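Local coordinates for protein alginate lyase (Bacteroides ovatus, PDB 3NNB) that probably cleaves the polysaccharide alginate by beta-elimination, at residues A[67-72]-A[87-92]. Sequence-based numbering, arbitrary orientation.
Sequences GPYWWP and GQRNPE
Trp71 lies over Asn90, its indole stacked on the amide with the two planes 14° apart. Asn90 begins an Asx turn, in which OD1 accepts the backbone N-H of Glu92. The contact joins strand 70-71 to the loop that follows its antiparallel partner, strand 83-84, at the surface of this largely helical chain.

From CB outward, Asn90 runs between Trp70 O and the Trp71 indole. Asn90 CB lies over the centre of one face of the Trp71 indole and 3.4 Å from Trp70 O. CG is anti to the backbone N (chi1 179°), near Trp71 CD2. Asn90 ND2 gives a nearly straight hydrogen bond of 2.9 Å to a lone pair of Trp70 O. Asn90 ND2 gives a second, of 3.0 Å, to Glu92 OE1, which also bonds to Tyr82. These bonds fix the rotation of the amide. Beside it, Asn90 N donates to Pro68 O.

The Trp71 six-membered ring takes Asn90 CA over its face, 3.8 Å from the centroid. An alanine in place of Trp71 would probably strip the indole from one face of the Asn90 amide and leave Gln88 O without its indole donor. Trp71 NE1 reaches Gln88 O at 2.8 Å, from above the carbonyl plane.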
loop_
_atom_site.group_PDB
_atom_site.type_symbol
_atom_site.label_atom_id
_atom_site.label_comp_id
_atom_site.label_asym_id
_atom_site.label_seq_id
_atom_site.Cartn_x
_atom_site.Cartn_y
_atom_site.Cartn_z
ATOM N N GLY A 67 -14.128 10.319 -1.216
ATOM C CA GLY A 67 -14.403 8.903 -1.450
ATOM C C GLY A 67 -14.411 8.640 -2.961
ATOM O O GLY A 67 -15.213 9.257 -3.697
ATOM N N PRO A 68 -13.529 7.761 -3.462
ATOM C CA PRO A 68 -13.362 7.711 -4.922
ATOM C C PRO A 68 -14.578 7.244 -5.705
ATOM O O PRO A 68 -14.717 7.621 -6.858
ATOM C CB PRO A 68 -12.241 6.707 -5.112
ATOM C CG PRO A 68 -11.455 6.883 -3.933
ATOM C CD PRO A 68 -12.399 7.098 -2.798
ATOM N N TYR A 69 -15.443 6.429 -5.091
ATOM C CA TYR A 69 -16.593 5.860 -5.808
ATOM C C TYR A 69 -17.876 6.674 -5.671
ATOM O O TYR A 69 -18.972 6.176 -5.969
ATOM C CB TYR A 69 -16.834 4.438 -5.352
ATOM C CG TYR A 69 -15.658 3.493 -5.556
ATOM C CD1 TYR A 69 -14.807 3.570 -6.655
ATOM C CD2 TYR A 69 -15.442 2.471 -4.640
ATOM C CE1 TYR A 69 -13.744 2.642 -6.820
ATOM C CE2 TYR A 69 -14.372 1.551 -4.810
ATOM C CZ TYR A 69 -13.563 1.640 -5.903
ATOM O OH TYR A 69 -12.518 0.722 -6.047
ATOM N N TRP A 70 -17.750 7.915 -5.192
ATOM C CA TRP A 70 -18.919 8.753 -4.901
ATOM C C TRP A 70 -19.026 9.845 -5.958
ATOM O O TRP A 70 -18.045 10.548 -6.247
ATOM C CB TRP A 70 -18.817 9.313 -3.444
ATOM C CG TRP A 70 -18.958 8.204 -2.442
ATOM C CD1 TRP A 70 -17.977 7.315 -2.038
ATOM C CD2 TRP A 70 -20.165 7.758 -1.835
ATOM N NE1 TRP A 70 -18.507 6.402 -1.162
ATOM C CE2 TRP A 70 -19.844 6.637 -1.021
ATOM C CE3 TRP A 70 -21.484 8.221 -1.856
ATOM C CZ2 TRP A 70 -20.813 5.974 -0.241
ATOM C CZ3 TRP A 70 -22.439 7.565 -1.079
ATOM C CH2 TRP A 70 -22.091 6.467 -0.281
ATOM N N TRP A 71 -20.245 9.959 -6.515
ATOM C CA TRP A 71 -20.552 10.803 -7.667
ATOM C C TRP A 71 -21.781 11.663 -7.428
ATOM O O TRP A 71 -22.666 11.283 -6.674
ATOM C CB TRP A 71 -20.890 9.942 -8.903
ATOM C CG TRP A 71 -19.767 9.068 -9.404
ATOM C CD1 TRP A 71 -19.255 7.964 -8.796
ATOM C CD2 TRP A 71 -19.047 9.235 -10.621
ATOM N NE1 TRP A 71 -18.232 7.423 -9.571
ATOM C CE2 TRP A 71 -18.084 8.191 -10.692
ATOM C CE3 TRP A 71 -19.094 10.179 -11.656
ATOM C CZ2 TRP A 71 -17.232 8.045 -11.782
ATOM C CZ3 TRP A 71 -18.232 10.025 -12.733
ATOM C CH2 TRP A 71 -17.312 9.001 -12.769
ATOM N N PRO A 72 -21.854 12.814 -8.124
ATOM C CA PRO A 72 -23.093 13.608 -8.073
ATOM C C PRO A 72 -24.309 12.798 -8.506
ATOM O O PRO A 72 -24.224 12.010 -9.456
ATOM C CB PRO A 72 -22.840 14.773 -9.044
ATOM C CG PRO A 72 -21.390 14.785 -9.321
ATOM C CD PRO A 72 -20.813 13.421 -8.970
ATOM N N GLY A 87 -16.577 0.775 -7.759
ATOM C CA GLY A 87 -15.588 0.451 -8.761
ATOM C C GLY A 87 -15.349 1.493 -9.828
ATOM O O GLY A 87 -14.457 1.339 -10.661
ATOM N N GLN A 88 -16.142 2.560 -9.821
ATOM C CA GLN A 88 -16.018 3.642 -10.804
ATOM C C GLN A 88 -15.513 4.899 -10.113
ATOM O O GLN A 88 -16.224 5.461 -9.268
ATOM C CB GLN A 88 -17.370 3.892 -11.494
ATOM C CG GLN A 88 -17.949 2.651 -12.206
ATOM C CD GLN A 88 -19.174 2.986 -13.054
ATOM O OE1 GLN A 88 -19.061 3.668 -14.052
ATOM N NE2 GLN A 88 -20.324 2.535 -12.639
ATOM N N ARG A 89 -14.282 5.300 -10.450
ATOM C CA ARG A 89 -13.590 6.384 -9.775
ATOM C C ARG A 89 -13.971 7.764 -10.348
ATOM O O ARG A 89 -13.735 8.066 -11.538
ATOM C CB ARG A 89 -12.059 6.186 -9.778
ATOM C CG ARG A 89 -11.591 5.005 -8.943
ATOM C CD ARG A 89 -10.048 4.832 -8.958
ATOM N NE ARG A 89 -9.334 5.823 -8.139
ATOM C CZ ARG A 89 -8.976 5.686 -6.857
ATOM N NH1 ARG A 89 -9.259 4.584 -6.170
ATOM N NH2 ARG A 89 -8.326 6.688 -6.242
ATOM N N ASN A 90 -14.525 8.606 -9.490
ATOM C CA ASN A 90 -14.941 9.947 -9.900
ATOM C C ASN A 90 -13.727 10.856 -10.104
ATOM O O ASN A 90 -12.940 11.036 -9.205
ATOM C CB ASN A 90 -15.823 10.528 -8.818
ATOM C CG ASN A 90 -16.295 11.930 -9.124
ATOM O OD1 ASN A 90 -15.837 12.586 -10.088
ATOM N ND2 ASN A 90 -17.171 12.439 -8.240
ATOM N N PRO A 91 -13.515 11.332 -11.328
ATOM C CA PRO A 91 -12.294 12.110 -11.556
ATOM C C PRO A 91 -12.198 13.387 -10.725
ATOM O O PRO A 91 -11.107 13.954 -10.642
ATOM C CB PRO A 91 -12.343 12.399 -13.056
ATOM C CG PRO A 91 -13.730 12.186 -13.461
ATOM C CD PRO A 91 -14.304 11.141 -12.549
ATOM N N GLU A 92 -13.300 13.860 -10.156
ATOM C CA GLU A 92 -13.265 15.007 -9.225
ATOM C C GLU A 92 -12.318 14.793 -8.096
ATOM O O GLU A 92 -11.854 15.732 -7.503
ATOM C CB GLU A 92 -14.655 15.268 -8.601
ATOM C CG GLU A 92 -15.639 15.834 -9.560
ATOM C CD GLU A 92 -16.910 16.249 -8.865
ATOM O OE1 GLU A 92 -17.524 15.442 -8.148
ATOM O OE2 GLU A 92 -17.319 17.388 -9.061
#